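Local coordinates for protein A putative transcriptional regulator (Rhodococcus sp., PDB 2HKU) that probably binds DNA at cis-regulatory sites as a dimeric transcription factor of the TetR family and so regulates transcription, at residues 72-76 with 134-138; 64-69 with 126-131. All coordinates share one frame; numbering follows the deposited sequence.

Interaction 1: 72-76 with 134-138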
ATOM      1  N   CYS A  72      13.906  -1.122  -5.417  1.00 20.43           N
ATOM      2  CA  CYS A  72      13.643  -2.236  -6.275  1.00 21.15           C
ATOM      3  C   CYS A  72      14.449  -3.531  -5.924  1.00 19.18           C
ATOM      4  O   CYS A  72      13.864  -4.569  -5.837  1.00 22.98           O
ATOM      5  CB  CYS A  72      13.910  -1.823  -7.710  1.00 17.51           C
ATOM      6  SG  CYS A  72      12.569  -0.562  -8.229  1.00 23.09           S
ATOM      7  N   ALA A  73      15.763  -3.472  -5.860  1.00 22.80           N
ATOM      8  CA  ALA A  73      16.629  -4.634  -5.399  1.00 22.01           C
ATOM      9  C   ALA A  73      16.228  -5.171  -4.050  1.00 22.53           C
ATOM     10  O   ALA A  73      16.045  -6.377  -3.882  1.00 24.95           O
ATOM     11  CB  ALA A  73      18.067  -4.263  -5.431  1.00 24.18           C
ATOM     12  N   ALA A  74      15.955  -4.282  -3.093  1.00 23.12           N
ATOM     13  CA  ALA A  74      15.428  -4.710  -1.772  1.00 21.92           C
ATOM     14  C   ALA A  74      14.173  -5.511  -1.806  1.00 20.84           C
ATOM     15  O   ALA A  74      14.075  -6.569  -1.211  1.00 21.62           O
ATOM     16  CB  ALA A  74      15.280  -3.479  -0.790  1.00 22.72           C
ATOM     17  N   VAL A  75      13.134  -5.036  -2.482  1.00 20.21           N
ATOM     18  CA  VAL A  75      11.937  -5.820  -2.553  1.00 18.54           C
ATOM     19  C   VAL A  75      12.047  -7.129  -3.384  1.00 19.21           C
ATOM     20  O   VAL A  75      11.363  -8.115  -3.087  1.00 21.47           O
ATOM     21  CB  VAL A  75      10.642  -4.955  -3.069  1.00 15.34           C
ATOM     22  CG1 VAL A  75      10.678  -4.737  -4.642  1.00 16.06           C
ATOM     23  CG2 VAL A  75       9.406  -5.674  -2.684  1.00 18.06           C
ATOM     24  N   LEU A  76      12.809  -7.124  -4.463  1.00 19.23           N
ATOM     25  CA  LEU A  76      13.094  -8.346  -5.218  1.00 20.62           C
ATOM     26  C   LEU A  76      13.811  -9.391  -4.361  1.00 21.37           C
ATOM     27  O   LEU A  76      13.486 -10.581  -4.385  1.00 21.49           O
ATOM     28  CB  LEU A  76      13.991  -7.985  -6.425  1.00 18.73           C
ATOM     29  CG  LEU A  76      13.137  -7.261  -7.506  1.00 20.41           C
ATOM     30  CD1 LEU A  76      13.979  -6.862  -8.683  1.00 24.25           C
ATOM     31  CD2 LEU A  76      12.141  -8.193  -7.952  1.00 19.38           C
ATOM     32  N   THR A 134       9.989  -3.933 -11.945  1.00 21.01           N
ATOM     33  CA  THR A 134      10.078  -4.568 -10.594  1.00 21.42           C
ATOM     34  C   THR A 134       8.736  -5.158 -10.220  1.00 21.49           C
ATOM     35  O   THR A 134       8.648  -6.288  -9.855  1.00 19.68           O
ATOM     36  CB  THR A 134      10.659  -3.581  -9.497  1.00 21.24           C
ATOM     37  OG1 THR A 134      11.973  -3.146  -9.910  1.00 21.56           O
ATOM     38  CG2 THR A 134      10.772  -4.256  -8.042  1.00 19.54           C
ATOM     39  N   LEU A 135       7.668  -4.409 -10.452  1.00 21.05           N
ATOM     40  CA  LEU A 135       6.320  -4.876 -10.236  1.00 20.48           C
ATOM     41  C   LEU A 135       5.940  -6.043 -11.090  1.00 20.96           C
ATOM     42  O   LEU A 135       5.336  -6.958 -10.592  1.00 18.55           O
ATOM     43  CB  LEU A 135       5.220  -3.777 -10.493  1.00 20.74           C
ATOM     44  CG  LEU A 135       4.905  -2.756  -9.432  1.00 23.48           C
ATOM     45  CD1 LEU A 135       3.735  -1.708  -9.906  1.00 24.71           C
ATOM     46  CD2 LEU A 135       4.523  -3.478  -8.121  1.00 24.35           C
ATOM     47  N   ARG A 136       6.208  -5.998 -12.405  1.00 22.03           N
ATOM     48  CA  ARG A 136       5.885  -7.153 -13.243  1.00 21.99           C
ATOM     49  C   ARG A 136       6.620  -8.388 -12.767  1.00 20.83           C
ATOM     50  O   ARG A 136       6.072  -9.485 -12.835  1.00 22.77           O
ATOM     51  CB  ARG A 136       6.401  -6.893 -14.656  1.00 24.10           C
ATOM     52  CG  ARG A 136       5.423  -5.996 -15.420  1.00 27.99           C
ATOM     53  CD  ARG A 136       5.980  -5.563 -16.886  1.00 26.66           C
ATOM     54  NE  ARG A 136       4.896  -4.838 -17.615  1.00 27.49           N
ATOM     55  CZ  ARG A 136       3.777  -5.342 -18.126  1.00 32.29           C
ATOM     56  NH1 ARG A 136       3.468  -6.633 -18.002  1.00 32.42           N
ATOM     57  NH2 ARG A 136       2.918  -4.532 -18.797  1.00 29.07           N
ATOM     58  N   THR A 137       7.875  -8.220 -12.369  1.00 21.23           N
ATOM     59  CA  THR A 137       8.727  -9.391 -11.900  1.00 21.65           C
ATOM     60  C   THR A 137       8.176  -9.967 -10.599  1.00 22.06           C
ATOM     61  O   THR A 137       8.189 -11.201 -10.425  1.00 23.29           O
ATOM     62  CB  THR A 137      10.192  -8.966 -11.667  1.00 18.63           C
ATOM     63  OG1 THR A 137      10.784  -8.475 -12.893  1.00 24.53           O
ATOM     64  CG2 THR A 137      11.127 -10.166 -11.117  1.00 24.46           C
ATOM     65  N   LEU A 138       7.791  -9.089  -9.623  1.00 20.83           N
ATOM     66  CA  LEU A 138       7.151  -9.567  -8.373  1.00 20.45           C
ATOM     67  C   LEU A 138       5.901 -10.350  -8.744  1.00 19.67           C
ATOM     68  O   LEU A 138       5.663 -11.449  -8.225  1.00 17.70           O
ATOM     69  CB  LEU A 138       6.756  -8.403  -7.444  1.00 21.29           C
ATOM     70  CG  LEU A 138       7.841  -7.558  -6.810  1.00 19.60           C
ATOM     71  CD1 LEU A 138       7.417  -6.354  -5.946  1.00 13.35           C
ATOM     72  CD2 LEU A 138       8.727  -8.576  -5.895  1.00 19.62           C
TER

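Interaction 2: 64-69 with 126-131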
ATOM      1  N   GLU A  64      17.974  10.155  -6.429  1.00 32.79           N
ATOM      2  CA  GLU A  64      16.634   9.584  -6.597  1.00 33.88           C
ATOM      3  C   GLU A  64      16.773   8.259  -7.324  1.00 33.27           C
ATOM      4  O   GLU A  64      16.147   7.266  -6.991  1.00 31.87           O
ATOM      5  CB  GLU A  64      15.749  10.564  -7.426  1.00 35.48           C
ATOM      6  CG  GLU A  64      15.336  11.820  -6.651  1.00 40.84           C
ATOM      7  CD  GLU A  64      16.509  12.808  -6.368  1.00 43.04           C
ATOM      8  OE1 GLU A  64      17.271  13.106  -7.314  1.00 47.15           O
ATOM      9  OE2 GLU A  64      16.688  13.276  -5.202  1.00 44.63           O
ATOM     10  N   ARG A  65      17.669   8.241  -8.303  1.00 32.16           N
ATOM     11  CA  ARG A  65      17.902   7.037  -8.996  1.00 33.20           C
ATOM     12  C   ARG A  65      18.604   5.947  -8.146  1.00 31.69           C
ATOM     13  O   ARG A  65      18.207   4.788  -8.210  1.00 30.26           O
ATOM     14  CB  ARG A  65      18.721   7.272 -10.239  1.00 34.84           C
ATOM     15  CG  ARG A  65      19.028   5.957 -10.900  1.00 38.87           C
ATOM     16  CD  ARG A  65      19.400   6.243 -12.340  1.00 47.24           C
ATOM     17  NE  ARG A  65      18.409   5.761 -13.298  1.00 53.56           N
ATOM     18  CZ  ARG A  65      18.405   4.535 -13.819  1.00 53.51           C
ATOM     19  NH1 ARG A  65      17.474   4.208 -14.699  1.00 56.65           N
ATOM     20  NH2 ARG A  65      19.333   3.644 -13.462  1.00 54.03           N
ATOM     21  N   LEU A  66      19.632   6.313  -7.388  1.00 29.84           N
ATOM     22  CA  LEU A  66      20.133   5.374  -6.326  1.00 29.03           C
ATOM     23  C   LEU A  66      19.011   4.822  -5.400  1.00 27.98           C
ATOM     24  O   LEU A  66      18.942   3.628  -5.201  1.00 27.13           O
ATOM     25  CB  LEU A  66      21.265   5.978  -5.493  1.00 28.82           C
ATOM     26  CG  LEU A  66      21.987   5.141  -4.389  1.00 28.37           C
ATOM     27  CD1 LEU A  66      22.541   3.836  -4.865  1.00 25.79           C
ATOM     28  CD2 LEU A  66      23.073   5.966  -3.739  1.00 28.78           C
ATOM     29  N   PHE A  67      18.124   5.705  -4.894  1.00 26.33           N
ATOM     30  CA  PHE A  67      17.066   5.328  -4.006  1.00 23.30           C
ATOM     31  C   PHE A  67      16.125   4.334  -4.697  1.00 24.48           C
ATOM     32  O   PHE A  67      15.811   3.293  -4.124  1.00 20.37           O
ATOM     33  CB  PHE A  67      16.195   6.548  -3.611  1.00 25.84           C
ATOM     34  CG  PHE A  67      15.133   6.191  -2.600  1.00 23.89           C
ATOM     35  CD1 PHE A  67      15.507   5.936  -1.268  1.00 23.33           C
ATOM     36  CD2 PHE A  67      13.866   5.982  -2.978  1.00 23.79           C
ATOM     37  CE1 PHE A  67      14.589   5.584  -0.318  1.00 25.68           C
ATOM     38  CE2 PHE A  67      12.889   5.673  -2.042  1.00 22.13           C
ATOM     39  CZ  PHE A  67      13.218   5.462  -0.734  1.00 28.83           C
ATOM     40  N   VAL A  68      15.634   4.676  -5.909  1.00 21.84           N
ATOM     41  CA  VAL A  68      14.743   3.739  -6.557  1.00 23.69           C
ATOM     42  C   VAL A  68      15.460   2.387  -6.868  1.00 23.61           C
ATOM     43  O   VAL A  68      14.862   1.306  -6.703  1.00 22.68           O
ATOM     44  CB  VAL A  68      14.035   4.395  -7.854  1.00 24.62           C
ATOM     45  CG1 VAL A  68      13.213   3.348  -8.589  1.00 22.32           C
ATOM     46  CG2 VAL A  68      13.205   5.570  -7.422  1.00 21.76           C
ATOM     47  N   GLU A  69      16.709   2.418  -7.349  1.00 24.12           N
ATOM     48  CA  GLU A  69      17.334   1.136  -7.647  1.00 25.72           C
ATOM     49  C   GLU A  69      17.466   0.307  -6.369  1.00 24.47           C
ATOM     50  O   GLU A  69      17.163  -0.886  -6.368  1.00 25.45           O
ATOM     51  CB  GLU A  69      18.724   1.296  -8.243  1.00 25.15           C
ATOM     52  CG  GLU A  69      18.668   1.657  -9.682  1.00 29.25           C
ATOM     53  CD  GLU A  69      20.023   1.636 -10.300  1.00 30.80           C
ATOM     54  OE1 GLU A  69      20.950   0.939  -9.801  1.00 29.91           O
ATOM     55  OE2 GLU A  69      20.136   2.331 -11.280  1.00 32.00           O
ATOM     56  N   GLU A 126      12.537   7.352 -16.530  1.00 55.87           N
ATOM     57  CA  GLU A 126      13.727   6.535 -16.199  1.00 54.27           C
ATOM     58  C   GLU A 126      13.051   5.482 -15.383  1.00 52.93           C
ATOM     59  O   GLU A 126      13.368   4.270 -15.489  1.00 53.48           O
ATOM     60  CB  GLU A 126      14.783   7.259 -15.377  1.00 54.78           C
ATOM     61  CG  GLU A 126      15.108   8.668 -15.748  1.00 55.11           C
ATOM     62  CD  GLU A 126      15.496   9.446 -14.495  1.00 57.59           C
ATOM     63  OE1 GLU A 126      16.472   9.030 -13.798  1.00 57.33           O
ATOM     64  OE2 GLU A 126      14.816  10.454 -14.201  1.00 57.90           O
ATOM     65  N   LEU A 127      12.246   5.912 -14.410  1.00 50.36           N
ATOM     66  CA  LEU A 127      12.561   5.793 -13.014  1.00 46.86           C
ATOM     67  C   LEU A 127      11.256   4.969 -12.759  1.00 43.16           C
ATOM     68  O   LEU A 127      11.282   3.970 -12.094  1.00 39.75           O
ATOM     69  CB  LEU A 127      12.621   7.102 -12.233  1.00 47.74           C
ATOM     70  CG  LEU A 127      13.677   7.143 -11.117  1.00 48.28           C
ATOM     71  CD1 LEU A 127      15.092   6.828 -11.616  1.00 47.69           C
ATOM     72  CD2 LEU A 127      13.658   8.473 -10.379  1.00 47.01           C
ATOM     73  N   ARG A 128      10.143   5.428 -13.361  1.00 40.35           N
ATOM     74  CA  ARG A 128       8.933   4.659 -13.561  1.00 38.59           C
ATOM     75  C   ARG A 128       9.178   3.255 -14.217  1.00 36.42           C
ATOM     76  O   ARG A 128       8.553   2.294 -13.833  1.00 34.30           O
ATOM     77  CB  ARG A 128       7.946   5.475 -14.389  1.00 38.98           C
ATOM     78  CG  ARG A 128       6.553   4.974 -14.385  1.00 44.54           C
ATOM     79  CD  ARG A 128       5.957   4.996 -15.796  1.00 52.84           C
ATOM     80  NE  ARG A 128       4.493   4.904 -15.760  1.00 63.21           N
ATOM     81  CZ  ARG A 128       3.750   3.933 -16.316  1.00 66.58           C
ATOM     82  NH1 ARG A 128       4.315   2.931 -17.003  1.00 67.41           N
ATOM     83  NH2 ARG A 128       2.416   3.983 -16.200  1.00 67.75           N
ATOM     84  N   ASP A 129      10.105   3.161 -15.177  1.00 33.28           N
ATOM     85  CA  ASP A 129      10.458   1.883 -15.811  1.00 32.00           C
ATOM     86  C   ASP A 129      11.099   0.856 -14.865  1.00 29.51           C
ATOM     87  O   ASP A 129      10.860  -0.354 -14.966  1.00 26.72           O
ATOM     88  CB  ASP A 129      11.342   2.147 -17.014  1.00 33.23           C
ATOM     89  CG  ASP A 129      10.604   2.906 -18.147  1.00 36.25           C
ATOM     90  OD1 ASP A 129       9.350   3.098 -18.132  1.00 37.99           O
ATOM     91  OD2 ASP A 129      11.324   3.350 -19.043  1.00 41.34           O
ATOM     92  N   LEU A 130      11.911   1.342 -13.938  1.00 28.25           N
ATOM     93  CA  LEU A 130      12.504   0.486 -12.882  1.00 29.75           C
ATOM     94  C   LEU A 130      11.374  -0.076 -12.006  1.00 28.10           C
ATOM     95  O   LEU A 130      11.377  -1.274 -11.680  1.00 29.07           O
ATOM     96  CB  LEU A 130      13.379   1.332 -11.959  1.00 31.27           C
ATOM     97  CG  LEU A 130      14.920   1.360 -11.915  1.00 34.65           C
ATOM     98  CD1 LEU A 130      15.555   0.913 -13.158  1.00 34.72           C
ATOM     99  CD2 LEU A 130      15.512   2.708 -11.426  1.00 29.44           C
ATOM    100  N   ILE A 131      10.432   0.812 -11.627  1.00 26.55           N
ATOM    101  CA  ILE A 131       9.305   0.479 -10.790  1.00 25.43           C
ATOM    102  C   ILE A 131       8.444  -0.550 -11.498  1.00 24.17           C
ATOM    103  O   ILE A 131       8.067  -1.568 -10.891  1.00 23.54           O
ATOM    104  CB  ILE A 131       8.366   1.727 -10.408  1.00 25.38           C
ATOM    105  CG1 ILE A 131       9.028   2.708  -9.398  1.00 28.23           C
ATOM    106  CG2 ILE A 131       7.073   1.242  -9.746  1.00 27.36           C
ATOM    107  CD1 ILE A 131       9.476   2.111  -8.106  1.00 30.43           C
TER

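Interaction 1: 72-76 with 134-138
A buried helix-helix contact joins C72, V75 and L76 of helix 63-87 to T134, T137 and L138 of helix 125-152, near the chain centre. The two short segments run parallel, axes 10.5 Å apart and inclined by 3°. T134 gives more of its surface to the contact than any other residue, 78 Å². Its hydroxyl faces the cysteine, T134 OG1 lying 3.1 Å from C72 SG, and is hydrogen-bonded to the L130 carbonyl one turn earlier. Its methyl, anti to the backbone N, is directed at V75, with L76 CG also against it, and the 3.4 Å between T134 CG2 and V75 CG1 is closer than two methyls normally pack. With chi1 at 77°, V75 holds CG1 between its own N and carbonyl carbon, and from there that methyl meets both T134 and L138, CD1 of L138 being 3.9 Å away. Peripherally, L76 CD2 touches T137 CG2 at 3.9 Å and L138 CD2 at 4.0 Å. F114 of helix 108-120 covers V75 and T134; W169 and F173 of helix 161-181 pack on L138. This is consistent with the all-helical TetR-family fold, in which the helix after the helix-turn-helix packs against the C-terminal, probably regulatory, helices.

Interaction 2: 64-69 with 126-131
The helical segments 64-69 and 126-131 lie side by side and point the same way, their axes 10.1 Å apart and only 7° from parallel, with R65 level with L127 and E69 with L130. V68 forms the apolar centre by dividing its two methyls: CG1 meets L130 CD2 at 3.7 Å and I131 CD1 at 4.0 Å, whereas V68 CG2 turns to L127 CG. L127 in turn extends CD1 alongside the base of R65, 3.8 Å from R65 CA, and CD2 toward the CB of E64. L130 fills the angle between V68 and E69, its CD2 also 3.8 Å from the CG of E69.

Bordering this layer, the R65 chain leaves its helix with CG anti to the backbone N (chi1 176°) and bends at chi3, which brings the guanidinium over L130. L130 CD2 sits 4.1 Å from its plane, displaced toward the rim. E126 OE1 approaches the edge, in plane, but the salt bridge is long, R65 NE to E126 OE1 being 3.8 Å; guanidinium and carboxylate are tilted by 19°. The short bond is within the helix, R65 NH2 to E69 OE2 at 2.7 Å, and the other oxygen of E69 pairs with R22. A leucine in place of R65 would probably leave E69 OE2 without its mate, E69 relying on R22, E126 without its arginine, and L130 CD2 without the guanidinium face over it. M120 and T121 also pack on V68. The chemistry is thus a layer of valine, leucine and isoleucine bordered by a salt-bridge network, in which one arginine serves two acids and the weaker cross-helix pairing probably adds mainly diffuse electrostatic attraction.

Interactions 1 and 2 are successive levels of one parallel pairing between helix 63-87 and helix 125-152, with centres 11 Å apart. They meet directly at C72, whose SG is 3.7 Å from L130 O and 4.1 Å from I131 CD1, so L130 and I131 of interaction 2 tie the two contacts together. F114 of helix 108-120 reaches I131 of interaction 2 as well. Interaction 2 is nearer the predicted helix-turn-helix, since E69 packs on Y60 of helix 53-60. Interaction 1 lies deeper, its centre about 7 Å from the centre of the chain against about 15 Å for interaction 2. The L138 side chain is about 6 Å from a bound ethanediol, probably from the crystallisation liquor. Together they join the presumed DNA-binding part to the regulatory core.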